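PDB 3ZVS: archaemetzincin from Archaeoglobus fulgidus, which is probably a zinc metalloprotease of the M54 peptidase family, although its natural substrate is not known. Local coordinates for residues M1-Q6 with F26-F31; I62-G67 with H117-V122; K71-K76 with R91-V96. One frame throughout, in Å; residues are numbered along the deposited sequence.

Interaction 1 (M1-Q6 with F26-F31); sequences MKIYIQ and FNAEVF
Tyr4 and Phe31 stand side by side on one face of a parallel strand pair. The pair belongs to a beta-alpha-beta unit: strand 2-7, helix 12-26, strand 29-32. Met1 O, Ile3 N, Ile3 O and Ile5 N form backbone hydrogen bonds with Glu29 N, Glu29 O, Phe31 N and Phe31 O, in that order. Both rings have CG anti to the carbonyl carbon (chi1 -62° and -63°), which sends them off the strands the same way. The planes are tilted by only 13°, but the rings are displaced and overlap little. Phe31 CD1 sits over one face of Tyr4, offset toward the rim, 3.6 Å from Tyr4 CE2. An alanine in place of Tyr4 would remove this ring and would probably leave Phe31 without its aromatic neighbour and freer to turn.

Lys2 crosses Phe31 on the same face, with Lys2 CD 3.5 Å from Phe31 CE1. Lys2 NZ forms a long salt bridge to Glu29 OE1, at 3.5 Å.

On the other face, Ile3 CD1 lies 3.8 Å from Phe26 CD2 and equally near Ala28 CB. Ile5 CD1 meets Val30 CG1 at 3.6 Å. Val15 and Leu18 of helix 12-26 also touch Ile5. At the N terminus, Met1 SD makes an oblique Met-aromatic contact with Phe26, and one water accepts from Met1 N and donates to Asn27 O.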
ATOM      1  N   MET A   1      14.347 -10.560  -4.108  1.00 30.93           N
ATOM      2  CA  MET A   1      12.943 -10.248  -3.723  1.00 22.04           C
ATOM      3  C   MET A   1      12.119  -9.980  -4.976  1.00 19.81           C
ATOM      4  O   MET A   1      12.569  -9.328  -5.913  1.00 20.29           O
ATOM      5  CB  MET A   1      12.921  -9.025  -2.802  1.00 25.70           C
ATOM      6  CG  MET A   1      11.546  -8.600  -2.333  1.00 29.63           C
ATOM      7  SD  MET A   1      11.534  -6.970  -1.546  1.00 25.85           S
ATOM      8  CE  MET A   1      12.728  -7.188  -0.231  1.00 34.50           C
ATOM      9  N   LYS A   2      10.885 -10.480  -4.954  1.00 21.84           N
ATOM     10  CA  LYS A   2       9.919 -10.229  -6.029  1.00 19.40           C
ATOM     11  C   LYS A   2       8.712  -9.529  -5.429  1.00 16.77           C
ATOM     12  O   LYS A   2       8.304  -9.860  -4.318  1.00 18.03           O
ATOM     13  CB  LYS A   2       9.462 -11.540  -6.684  1.00 20.87           C
ATOM     14  CG  LYS A   2      10.634 -12.396  -7.140  1.00 27.86           C
ATOM     15  CD  LYS A   2      10.306 -13.287  -8.324  1.00 37.72           C
ATOM     16  CE  LYS A   2      11.347 -14.393  -8.515  1.00 51.77           C
ATOM     17  NZ  LYS A   2      12.754 -13.888  -8.406  1.00 67.54           N
ATOM     18  N   ILE A   3       8.185  -8.540  -6.140  1.00 14.22           N
ATOM     19  CA  ILE A   3       6.972  -7.847  -5.708  1.00 12.62           C
ATOM     20  C   ILE A   3       5.978  -7.979  -6.851  1.00 13.81           C
ATOM     21  O   ILE A   3       6.290  -7.611  -7.984  1.00 14.96           O
ATOM     22  CB  ILE A   3       7.226  -6.346  -5.452  1.00 15.38           C
ATOM     23  CG1 ILE A   3       8.288  -6.173  -4.359  1.00 16.60           C
ATOM     24  CG2 ILE A   3       5.913  -5.629  -5.110  1.00 15.45           C
ATOM     25  CD1 ILE A   3       8.811  -4.767  -4.197  1.00 16.25           C
ATOM     26  N   TYR A   4       4.800  -8.505  -6.524  1.00 14.11           N
ATOM     27  CA  TYR A   4       3.701  -8.667  -7.472  1.00 13.48           C
ATOM     28  C   TYR A   4       2.677  -7.612  -7.142  1.00 13.28           C
ATOM     29  O   TYR A   4       2.129  -7.601  -6.041  1.00 15.55           O
ATOM     30  CB  TYR A   4       3.081 -10.059  -7.326  1.00 14.42           C
ATOM     31  CG  TYR A   4       4.072 -11.151  -7.649  1.00 18.26           C
ATOM     32  CD1 TYR A   4       4.941 -11.624  -6.687  1.00 19.46           C
ATOM     33  CD2 TYR A   4       4.153 -11.686  -8.927  1.00 20.21           C
ATOM     34  CE1 TYR A   4       5.850 -12.607  -6.976  1.00 17.94           C
ATOM     35  CE2 TYR A   4       5.074 -12.673  -9.231  1.00 22.54           C
ATOM     36  CZ  TYR A   4       5.906 -13.133  -8.248  1.00 24.08           C
ATOM     37  OH  TYR A   4       6.830 -14.118  -8.549  1.00 29.75           O
ATOM     38  N   ILE A   5       2.416  -6.710  -8.073  1.00 12.46           N
ATOM     39  CA  ILE A   5       1.367  -5.718  -7.916  1.00 10.61           C
ATOM     40  C   ILE A   5       0.085  -6.261  -8.513  1.00 13.41           C
ATOM     41  O   ILE A   5       0.034  -6.624  -9.677  1.00 12.90           O
ATOM     42  CB  ILE A   5       1.731  -4.391  -8.611  1.00 10.47           C
ATOM     43  CG1 ILE A   5       3.046  -3.828  -8.075  1.00 13.21           C
ATOM     44  CG2 ILE A   5       0.639  -3.358  -8.468  1.00 12.95           C
ATOM     45  CD1 ILE A   5       3.664  -2.780  -8.975  1.00 16.47           C
ATOM     46  N   GLN A   6      -0.950  -6.316  -7.692  1.00 12.43           N
ATOM     47  CA  GLN A   6      -2.263  -6.769  -8.111  1.00 11.29           C
ATOM     48  C   GLN A   6      -3.211  -5.559  -8.190  1.00 10.05           C
ATOM     49  O   GLN A   6      -3.721  -5.075  -7.166  1.00 10.38           O
ATOM     50  CB  GLN A   6      -2.846  -7.796  -7.115  1.00 12.98           C
ATOM     51  CG  GLN A   6      -4.287  -8.198  -7.436  1.00 12.80           C
ATOM     52  CD  GLN A   6      -4.389  -8.844  -8.795  1.00 13.60           C
ATOM     53  OE1 GLN A   6      -3.850  -9.934  -9.020  1.00 19.32           O
ATOM     54  NE2 GLN A   6      -5.037  -8.182  -9.713  1.00 14.07           N
ATOM     55  N   PHE A  26      13.422  -1.272  -3.507  1.00 15.83           N
ATOM     56  CA  PHE A  26      13.517  -2.562  -2.845  1.00 16.08           C
ATOM     57  C   PHE A  26      14.560  -3.497  -3.453  1.00 19.57           C
ATOM     58  O   PHE A  26      14.704  -4.628  -3.001  1.00 19.38           O
ATOM     59  CB  PHE A  26      12.137  -3.227  -2.802  1.00 17.98           C
ATOM     60  CG  PHE A  26      11.217  -2.575  -1.847  1.00 15.10           C
ATOM     61  CD1 PHE A  26      11.398  -2.730  -0.478  1.00 16.53           C
ATOM     62  CD2 PHE A  26      10.209  -1.768  -2.301  1.00 12.23           C
ATOM     63  CE1 PHE A  26      10.548  -2.131   0.410  1.00 14.78           C
ATOM     64  CE2 PHE A  26       9.340  -1.142  -1.398  1.00 12.13           C
ATOM     65  CZ  PHE A  26       9.532  -1.334  -0.022  1.00 13.68           C
ATOM     66  N   ASN A  27      15.268  -3.008  -4.464  1.00 20.97           N
ATOM     67  CA  ASN A  27      16.159  -3.828  -5.278  1.00 19.87           C
ATOM     68  C   ASN A  27      15.436  -5.108  -5.638  1.00 26.78           C
ATOM     69  O   ASN A  27      15.904  -6.214  -5.356  1.00 26.16           O
ATOM     70  CB  ASN A  27      17.457  -4.142  -4.515  1.00 25.00           C
ATOM     71  CG  ASN A  27      18.539  -4.764  -5.406  1.00 37.33           C
ATOM     72  OD1 ASN A  27      18.720  -4.381  -6.575  1.00 40.23           O
ATOM     73  ND2 ASN A  27      19.282  -5.724  -4.839  1.00 42.50           N
ATOM     74  N   ALA A  28      14.245  -4.951  -6.225  1.00 18.31           N
ATOM     75  CA  ALA A  28      13.365  -6.087  -6.446  1.00 18.67           C
ATOM     76  C   ALA A  28      12.957  -6.195  -7.909  1.00 17.09           C
ATOM     77  O   ALA A  28      13.000  -5.216  -8.648  1.00 23.01           O
ATOM     78  CB  ALA A  28      12.120  -5.960  -5.567  1.00 21.79           C
ATOM     79  N   GLU A  29      12.574  -7.404  -8.297  1.00 21.95           N
ATOM     80  CA  GLU A  29      11.929  -7.630  -9.582  1.00 20.78           C
ATOM     81  C   GLU A  29      10.443  -7.422  -9.324  1.00 18.45           C
ATOM     82  O   GLU A  29       9.880  -8.045  -8.415  1.00 19.69           O
ATOM     83  CB  GLU A  29      12.183  -9.046 -10.052  1.00 25.21           C
ATOM     84  CG  GLU A  29      11.667  -9.319 -11.441  1.00 33.05           C
ATOM     85  CD  GLU A  29      11.960 -10.739 -11.896  1.00 46.04           C
ATOM     86  OE1 GLU A  29      12.345 -11.578 -11.048  1.00 39.92           O
ATOM     87  OE2 GLU A  29      11.789 -11.010 -13.103  1.00 47.40           O
ATOM     88  N   VAL A  30       9.839  -6.537 -10.102  1.00 17.79           N
ATOM     89  CA  VAL A  30       8.422  -6.210  -9.934  1.00 15.49           C
ATOM     90  C   VAL A  30       7.611  -6.737 -11.114  1.00 18.60           C
ATOM     91  O   VAL A  30       8.008  -6.622 -12.273  1.00 19.12           O
ATOM     92  CB  VAL A  30       8.269  -4.696  -9.794  1.00 19.66           C
ATOM     93  CG1 VAL A  30       6.833  -4.324  -9.649  1.00 22.60           C
ATOM     94  CG2 VAL A  30       9.087  -4.198  -8.562  1.00 19.90           C
ATOM     95  N   PHE A  31       6.463  -7.312 -10.785  1.00 15.68           N
ATOM     96  CA  PHE A  31       5.572  -7.934 -11.742  1.00 15.53           C
ATOM     97  C   PHE A  31       4.256  -7.213 -11.600  1.00 16.42           C
ATOM     98  O   PHE A  31       3.822  -6.934 -10.493  1.00 18.37           O
ATOM     99  CB  PHE A  31       5.376  -9.414 -11.430  1.00 16.06           C
ATOM    100  CG  PHE A  31       6.639 -10.222 -11.516  1.00 19.25           C
ATOM    101  CD1 PHE A  31       7.488 -10.317 -10.429  1.00 22.34           C
ATOM    102  CD2 PHE A  31       6.981 -10.854 -12.690  1.00 22.20           C
ATOM    103  CE1 PHE A  31       8.654 -11.049 -10.515  1.00 26.85           C
ATOM    104  CE2 PHE A  31       8.149 -11.583 -12.786  1.00 28.89           C
ATOM    105  CZ  PHE A  31       8.985 -11.678 -11.696  1.00 30.63           C
TER
HETATM  106  O   HOH W   1      16.088  -8.931  -5.822  1.00 34.46           O

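Interaction 2 (I62-G67 with H117-V122); sequences IKVTLG and HEIGHV. With ZN (zinc ion), chain D.
Val64 and Leu66 turn their side chains toward the zinc-binding helix, where they meet Val122, Ile119 and Glu118. Val64 and Val122 approach at a slant, with Val64 CG2 4.0 Å from Val122 CG1. Val64 CG1 also reaches Ile119 CG1, at 4.3 Å. Leu66 stands at about a right angle to both Ile119 and Glu118. Leu66 CD2 lies 4.1 Å from Ile119 CD1, and Leu66 CD1 lies 4.0 Å from Glu118 CB. Toward 62-67, Glu118 packs through CB. A bend at chi2 (-51°) carries its CD away from the strand, and the side chain ends close to a bound malonate. Glu118 is the likely proton acceptor of the HExxH motif, which in metzincins extends to HExxHxxGxxH and so takes in His127.

His117 and His121 lie on the side of the helix that does not meet 62-67. His117 NE2 and His121 NE2 each bind the catalytic zinc ion at 2.1 Å, and His127 is a third protein ligand.

One polar bond crosses the contact. Lys63 NZ donates to Val122 O over 3.1 Å, from 36° above the carbonyl plane. The same NZ also bonds to Gly89 O.

Strand 65-69 lies between strands 2-7 and 91-95 in the five-stranded sheet. Ala92 of strand 91-95 touches Glu118 and Val122, while Leu22 and Phe26 of helix 12-26 pack on Ile119.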
ATOM      1  N   ILE A  62       1.834 -15.045  -2.062  1.00 20.45           N
ATOM      2  CA  ILE A  62       3.140 -15.125  -2.669  1.00 20.85           C
ATOM      3  C   ILE A  62       3.903 -13.875  -2.266  1.00 20.18           C
ATOM      4  O   ILE A  62       3.516 -12.765  -2.604  1.00 21.55           O
ATOM      5  CB  ILE A  62       3.015 -15.223  -4.186  1.00 23.83           C
ATOM      6  CG1 ILE A  62       2.224 -16.493  -4.547  1.00 26.96           C
ATOM      7  CG2 ILE A  62       4.385 -15.211  -4.810  1.00 23.98           C
ATOM      8  CD1 ILE A  62       1.845 -16.571  -5.987  1.00 30.49           C
ATOM      9  N   LYS A  63       4.989 -14.048  -1.534  1.00 18.30           N
ATOM     10  CA  LYS A  63       5.733 -12.905  -1.021  1.00 17.56           C
ATOM     11  C   LYS A  63       6.530 -12.255  -2.140  1.00 18.91           C
ATOM     12  O   LYS A  63       7.302 -12.951  -2.819  1.00 21.86           O
ATOM     13  CB  LYS A  63       6.684 -13.372   0.090  1.00 23.63           C
ATOM     14  CG  LYS A  63       7.414 -12.254   0.809  1.00 23.94           C
ATOM     15  CD  LYS A  63       8.223 -12.787   2.015  1.00 32.78           C
ATOM     16  CE  LYS A  63       8.775 -11.672   2.914  1.00 42.22           C
ATOM     17  NZ  LYS A  63       8.164 -11.690   4.295  1.00 33.24           N
ATOM     18  N   VAL A  64       6.400 -10.946  -2.395  1.00 16.61           N
ATOM     19  CA  VAL A  64       5.456 -10.012  -1.798  1.00 14.18           C
ATOM     20  C   VAL A  64       4.349  -9.718  -2.816  1.00 14.67           C
ATOM     21  O   VAL A  64       4.645  -9.461  -3.975  1.00 14.60           O
ATOM     22  CB  VAL A  64       6.144  -8.656  -1.501  1.00 13.52           C
ATOM     23  CG1 VAL A  64       5.140  -7.598  -1.016  1.00 15.79           C
ATOM     24  CG2 VAL A  64       7.268  -8.823  -0.476  1.00 17.32           C
ATOM     25  N   THR A  65       3.091  -9.764  -2.386  1.00 12.71           N
ATOM     26  CA  THR A  65       1.980  -9.378  -3.242  1.00 12.47           C
ATOM     27  C   THR A  65       1.260  -8.194  -2.627  1.00 11.01           C
ATOM     28  O   THR A  65       0.794  -8.263  -1.495  1.00 13.88           O
ATOM     29  CB  THR A  65       1.006 -10.554  -3.472  1.00 15.05           C
ATOM     30  OG1 THR A  65       1.698 -11.592  -4.167  1.00 16.82           O
ATOM     31  CG2 THR A  65      -0.207 -10.099  -4.286  1.00 15.31           C
ATOM     32  N   LEU A  66       1.221  -7.104  -3.387  1.00 11.56           N
ATOM     33  CA  LEU A  66       0.573  -5.860  -2.975  1.00 11.27           C
ATOM     34  C   LEU A  66      -0.624  -5.580  -3.862  1.00  9.57           C
ATOM     35  O   LEU A  66      -0.481  -5.295  -5.046  1.00 11.08           O
ATOM     36  CB  LEU A  66       1.527  -4.672  -3.072  1.00 11.76           C
ATOM     37  CG  LEU A  66       0.910  -3.310  -2.716  1.00  9.80           C
ATOM     38  CD1 LEU A  66       0.588  -3.176  -1.236  1.00 11.15           C
ATOM     39  CD2 LEU A  66       1.830  -2.163  -3.158  1.00 11.84           C
ATOM     40  N   GLY A  67      -1.817  -5.668  -3.277  1.00  9.56           N
ATOM     41  CA  GLY A  67      -3.029  -5.242  -3.953  1.00  8.73           C
ATOM     42  C   GLY A  67      -3.133  -3.738  -3.872  1.00 11.17           C
ATOM     43  O   GLY A  67      -2.768  -3.148  -2.845  1.00 13.09           O
ATOM     44  N   HIS A 117       5.454   1.886   2.455  1.00  9.30           N
ATOM     45  CA  HIS A 117       5.056   1.625   3.850  1.00 10.43           C
ATOM     46  C   HIS A 117       4.449   0.220   4.003  1.00 10.07           C
ATOM     47  O   HIS A 117       4.798  -0.560   4.871  1.00  9.57           O
ATOM     48  CB  HIS A 117       4.060   2.701   4.273  1.00 10.32           C
ATOM     49  CG  HIS A 117       3.589   2.567   5.679  1.00  9.69           C
ATOM     50  ND1 HIS A 117       4.180   3.244   6.730  1.00  8.95           N
ATOM     51  CD2 HIS A 117       2.599   1.813   6.233  1.00 10.64           C
ATOM     52  CE1 HIS A 117       3.552   2.939   7.859  1.00  8.37           C
ATOM     53  NE2 HIS A 117       2.585   2.077   7.581  1.00 10.68           N
ATOM     54  N   GLU A 118       3.483  -0.096   3.141  1.00  9.48           N
ATOM     55  CA  GLU A 118       2.831  -1.395   3.225  1.00  8.67           C
ATOM     56  C   GLU A 118       3.816  -2.538   2.981  1.00 10.76           C
ATOM     57  O   GLU A 118       3.806  -3.548   3.661  1.00 11.02           O
ATOM     58  CB  GLU A 118       1.668  -1.472   2.218  1.00 10.41           C
ATOM     59  CG  GLU A 118       0.498  -0.567   2.563  1.00 10.95           C
ATOM     60  CD  GLU A 118       0.016  -0.717   3.977  1.00 10.89           C
ATOM     61  OE1 GLU A 118      -0.086  -1.872   4.473  1.00 12.00           O
ATOM     62  OE2 GLU A 118      -0.253   0.302   4.632  1.00 12.43           O
ATOM     63  N   ILE A 119       4.647  -2.404   1.977  1.00  9.85           N
ATOM     64  CA  ILE A 119       5.604  -3.454   1.659  1.00 10.67           C
ATOM     65  C   ILE A 119       6.603  -3.601   2.819  1.00 11.97           C
ATOM     66  O   ILE A 119       6.974  -4.698   3.173  1.00 11.44           O
ATOM     67  CB  ILE A 119       6.302  -3.180   0.295  1.00  9.90           C
ATOM     68  CG1 ILE A 119       5.313  -3.340  -0.852  1.00 12.15           C
ATOM     69  CG2 ILE A 119       7.477  -4.108   0.069  1.00 12.13           C
ATOM     70  CD1 ILE A 119       5.776  -2.632  -2.106  1.00 14.95           C
ATOM     71  N   GLY A 120       6.995  -2.492   3.436  1.00 11.24           N
ATOM     72  CA  GLY A 120       7.863  -2.567   4.597  1.00 11.38           C
ATOM     73  C   GLY A 120       7.262  -3.438   5.681  1.00 11.29           C
ATOM     74  O   GLY A 120       7.994  -4.204   6.312  1.00 12.26           O
ATOM     75  N   HIS A 121       5.965  -3.310   5.935  1.00 10.64           N
ATOM     76  CA  HIS A 121       5.318  -4.215   6.886  1.00 10.58           C
ATOM     77  C   HIS A 121       5.409  -5.677   6.465  1.00 13.18           C
ATOM     78  O   HIS A 121       5.671  -6.541   7.297  1.00 12.93           O
ATOM     79  CB  HIS A 121       3.837  -3.911   7.042  1.00  9.93           C
ATOM     80  CG  HIS A 121       3.494  -2.688   7.850  1.00  8.80           C
ATOM     81  ND1 HIS A 121       4.014  -2.412   9.098  1.00 10.28           N
ATOM     82  CD2 HIS A 121       2.582  -1.718   7.607  1.00  9.37           C
ATOM     83  CE1 HIS A 121       3.430  -1.317   9.580  1.00 10.25           C
ATOM     84  NE2 HIS A 121       2.572  -0.870   8.681  1.00 10.16           N
ATOM     85  N   VAL A 122       5.213  -5.974   5.172  1.00 11.57           N
ATOM     86  CA  VAL A 122       5.312  -7.365   4.730  1.00 12.81           C
ATOM     87  C   VAL A 122       6.726  -7.906   5.002  1.00 13.37           C
ATOM     88  O   VAL A 122       6.887  -9.085   5.343  1.00 14.96           O
ATOM     89  CB  VAL A 122       4.930  -7.549   3.237  1.00 13.10           C
ATOM     90  CG1 VAL A 122       4.998  -9.029   2.861  1.00 15.88           C
ATOM     91  CG2 VAL A 122       3.533  -7.013   2.982  1.00 14.14           C
TER
HETATM   92 ZN    ZN D1159       1.511   0.891   8.902  1.00 10.42          ZN

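Interaction 3 (K71-K76 with R91-V96)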
ATOM      1  N   LYS A  71     -10.550   2.252  -4.473  1.00  8.17           N
ATOM      2  CA  LYS A  71     -11.696   2.248  -3.576  1.00  8.44           C
ATOM      3  C   LYS A  71     -11.234   2.549  -2.153  1.00  8.79           C
ATOM      4  O   LYS A  71     -10.171   2.104  -1.721  1.00  8.82           O
ATOM      5  CB  LYS A  71     -12.391   0.869  -3.583  1.00  9.53           C
ATOM      6  CG  LYS A  71     -12.954   0.430  -4.921  1.00  9.88           C
ATOM      7  CD  LYS A  71     -14.173   1.233  -5.357  1.00 10.47           C
ATOM      8  CE  LYS A  71     -14.743   0.582  -6.611  1.00 13.67           C
ATOM      9  NZ  LYS A  71     -16.022   1.240  -6.956  1.00 12.78           N
ATOM     10  N   ASP A  72     -12.062   3.274  -1.409  1.00  8.48           N
ATOM     11  CA  ASP A  72     -11.807   3.507   0.020  1.00  8.45           C
ATOM     12  C   ASP A  72     -11.936   2.179   0.759  1.00  9.21           C
ATOM     13  O   ASP A  72     -12.892   1.394   0.549  1.00  9.56           O
ATOM     14  CB  ASP A  72     -12.830   4.529   0.558  1.00  9.80           C
ATOM     15  CG  ASP A  72     -12.436   5.180   1.869  1.00  9.87           C
ATOM     16  OD1 ASP A  72     -11.241   5.298   2.150  1.00  9.81           O
ATOM     17  OD2 ASP A  72     -13.378   5.602   2.586  1.00 10.34           O
ATOM     18  N   ILE A  73     -10.993   1.934   1.661  1.00  9.23           N
ATOM     19  CA  ILE A  73     -10.983   0.757   2.506  1.00  9.10           C
ATOM     20  C   ILE A  73     -10.936   1.086   3.995  1.00 10.12           C
ATOM     21  O   ILE A  73     -10.547   2.167   4.415  1.00 10.13           O
ATOM     22  CB  ILE A  73      -9.808  -0.195   2.151  1.00  8.98           C
ATOM     23  CG1 ILE A  73      -8.445   0.483   2.375  1.00  9.30           C
ATOM     24  CG2 ILE A  73      -9.913  -0.639   0.660  1.00 10.15           C
ATOM     25  CD1 ILE A  73      -7.249  -0.399   2.109  1.00  9.50           C
ATOM     26  N   TYR A  74     -11.403   0.123   4.777  1.00  9.13           N
ATOM     27  CA  TYR A  74     -11.380   0.210   6.236  1.00 10.37           C
ATOM     28  C   TYR A  74     -11.046  -1.171   6.799  1.00 10.25           C
ATOM     29  O   TYR A  74     -11.046  -2.153   6.102  1.00 11.00           O
ATOM     30  CB  TYR A  74     -12.764   0.660   6.768  1.00 12.20           C
ATOM     31  CG  TYR A  74     -13.758  -0.490   6.808  1.00 13.55           C
ATOM     32  CD1 TYR A  74     -14.366  -0.947   5.653  1.00 12.12           C
ATOM     33  CD2 TYR A  74     -14.075  -1.126   7.997  1.00 14.32           C
ATOM     34  CE1 TYR A  74     -15.257  -2.027   5.666  1.00 12.41           C
ATOM     35  CE2 TYR A  74     -14.936  -2.197   8.019  1.00 14.10           C
ATOM     36  CZ  TYR A  74     -15.522  -2.640   6.857  1.00 11.98           C
ATOM     37  OH  TYR A  74     -16.382  -3.719   6.848  1.00 16.22           O
ATOM     38  N   ALA A  75     -10.686  -1.212   8.084  1.00 11.86           N
ATOM     39  CA  ALA A  75     -10.524  -2.466   8.816  1.00 14.68           C
ATOM     40  C   ALA A  75     -11.258  -2.288  10.142  1.00 18.16           C
ATOM     41  O   ALA A  75     -11.654  -1.185  10.507  1.00 15.62           O
ATOM     42  CB  ALA A  75      -9.100  -2.759   9.050  1.00 16.57           C
ATOM     43  N   LYS A  76     -11.497  -3.393  10.822  1.00 16.66           N
ATOM     44  CA  LYS A  76     -12.263  -3.345  12.053  1.00 21.15           C
ATOM     45  C   LYS A  76     -11.782  -2.240  12.984  1.00 14.40           C
ATOM     46  O   LYS A  76     -10.589  -2.093  13.227  1.00 15.42           O
ATOM     47  CB  LYS A  76     -12.130  -4.664  12.782  1.00 26.35           C
ATOM     48  CG  LYS A  76     -12.822  -4.652  14.136  1.00 28.87           C
ATOM     49  CD  LYS A  76     -12.906  -6.057  14.739  1.00 33.47           C
ATOM     50  CE  LYS A  76     -11.631  -6.848  14.485  1.00 37.59           C
ATOM     51  NZ  LYS A  76     -10.506  -6.402  15.328  1.00 49.16           N
ATOM     52  N   ARG A  91       1.421 -10.734   2.044  1.00 12.85           N
ATOM     53  CA  ARG A  91       0.426  -9.907   1.349  1.00 12.64           C
ATOM     54  C   ARG A  91       0.165  -8.567   2.029  1.00 12.23           C
ATOM     55  O   ARG A  91       0.217  -8.454   3.258  1.00 13.14           O
ATOM     56  CB  ARG A  91      -0.920 -10.656   1.296  1.00 15.37           C
ATOM     57  CG  ARG A  91      -0.867 -11.923   0.489  1.00 16.99           C
ATOM     58  CD  ARG A  91      -2.151 -12.703   0.641  1.00 16.22           C
ATOM     59  NE  ARG A  91      -2.229 -13.376   1.922  1.00 18.57           N
ATOM     60  CZ  ARG A  91      -3.048 -14.391   2.178  1.00 24.75           C
ATOM     61  NH1 ARG A  91      -3.838 -14.841   1.225  1.00 22.18           N
ATOM     62  NH2 ARG A  91      -3.072 -14.949   3.386  1.00 31.71           N
ATOM     63  N   ALA A  92      -0.134  -7.545   1.227  1.00 11.67           N
ATOM     64  CA  ALA A  92      -0.642  -6.276   1.726  1.00 10.04           C
ATOM     65  C   ALA A  92      -1.596  -5.691   0.725  1.00  8.12           C
ATOM     66  O   ALA A  92      -1.629  -6.136  -0.444  1.00 10.62           O
ATOM     67  CB  ALA A  92       0.497  -5.292   1.993  1.00 13.17           C
ATOM     68  N   VAL A  93      -2.362  -4.711   1.168  1.00 10.14           N
ATOM     69  CA  VAL A  93      -3.226  -3.927   0.327  1.00 11.08           C
ATOM     70  C   VAL A  93      -3.002  -2.451   0.634  1.00  9.32           C
ATOM     71  O   VAL A  93      -2.789  -2.047   1.771  1.00  9.91           O
ATOM     72  CB  VAL A  93      -4.708  -4.341   0.479  1.00 12.39           C
ATOM     73  CG1 VAL A  93      -5.184  -4.116   1.867  1.00 16.57           C
ATOM     74  CG2 VAL A  93      -5.593  -3.576  -0.508  1.00 14.99           C
ATOM     75  N   LEU A  94      -2.998  -1.664  -0.425  1.00  9.59           N
ATOM     76  CA  LEU A  94      -2.939  -0.209  -0.383  1.00  8.97           C
ATOM     77  C   LEU A  94      -4.187   0.359  -1.071  1.00  8.46           C
ATOM     78  O   LEU A  94      -4.532  -0.076  -2.171  1.00  9.40           O
ATOM     79  CB  LEU A  94      -1.715   0.265  -1.164  1.00  9.09           C
ATOM     80  CG  LEU A  94      -1.660   1.761  -1.468  1.00 11.13           C
ATOM     81  CD1 LEU A  94      -1.506   2.633  -0.226  1.00 10.32           C
ATOM     82  CD2 LEU A  94      -0.514   2.049  -2.452  1.00 10.62           C
ATOM     83  N   SER A  95      -4.818   1.353  -0.484  1.00  8.95           N
ATOM     84  CA  SER A  95      -5.820   2.150  -1.179  1.00  7.60           C
ATOM     85  C   SER A  95      -5.282   3.548  -1.412  1.00  9.08           C
ATOM     86  O   SER A  95      -4.718   4.180  -0.497  1.00  9.86           O
ATOM     87  CB  SER A  95      -7.081   2.301  -0.382  1.00  8.58           C
ATOM     88  OG  SER A  95      -7.916   3.263  -0.991  1.00  9.30           O
ATOM     89  N   VAL A  96      -5.465   4.044  -2.626  1.00  8.43           N
ATOM     90  CA  VAL A  96      -5.018   5.375  -2.967  1.00  7.86           C
ATOM     91  C   VAL A  96      -6.174   6.388  -2.828  1.00  8.95           C
ATOM     92  O   VAL A  96      -6.012   7.595  -3.028  1.00  9.54           O
ATOM     93  CB  VAL A  96      -4.390   5.415  -4.384  1.00  9.29           C
ATOM     94  CG1 VAL A  96      -3.183   4.522  -4.466  1.00  9.55           C
ATOM     95  CG2 VAL A  96      -5.429   5.031  -5.427  1.00 10.43           C
TER
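Ser95 OG donates a short hydrogen bond to Lys71 O, 2.6 Å away. It is the one polar link between the two segments. Ser95 OG, anti to the backbone N (chi1 170°), reaches across to Lys71 O and stands 42° above the carbonyl plane. The same OG also has a hydrogen bond with Phe97 N.

The apolar contacts centre on Ile73. Ile73 CG1 takes the crowded position between backbone N and carbonyl carbon (chi1 62°), and lies 3.6 Å from Ser95 CB. Ile73 CD1 is 3.7 Å from Ser95 CB and reaches on to Val93 CG1, at 4.3 Å. Ile55 of helix 52-58 touches both Ile73 and Val93.

The contact joins two sheets. Strand 91-95 belongs to the five-stranded mixed sheet, parallel to 65-69 and antiparallel to 83-85. Strand 73-74 is an outer strand of a small three-stranded sheet and pairs with 49-51. The alternation of strand 91-95 turns Val93 and Ser95 toward Ile73 and Lys71, and Leu94 to the other side, against helix 104-122 near Glu118.

The charged groups bond outside the pair. Asp72 points away from strand 91-95, and its OD2 accepts a hydrogen bond from Gln49 NE2 and forms a salt bridge with Arg98. Lys71 NZ hydrogen-bonds to a bound malonate, probably from the crystallisation liquor.

How the interactions relate
From the N terminus, interaction 1 closes first, around helix 12-26, and is complete before the other two open. Interaction 2 opens at Ile62 and closes at 117-122, the end of helix 104-122, a long loop. Interaction 3 is nested inside that loop. The five-stranded sheet joins all three. Strand 2-7 of interaction 1 pairs with 62-67 of interaction 2, through Tyr4 N to Val64 O and Tyr4 O to Leu66 N. Gly67 then pairs with Ala92 and Leu94 of interaction 3. Helix 104-122 packs against parts of interactions 1 and 3. Interaction 3 adds the small three-stranded sheet. Interactions 1 and 3 do not touch.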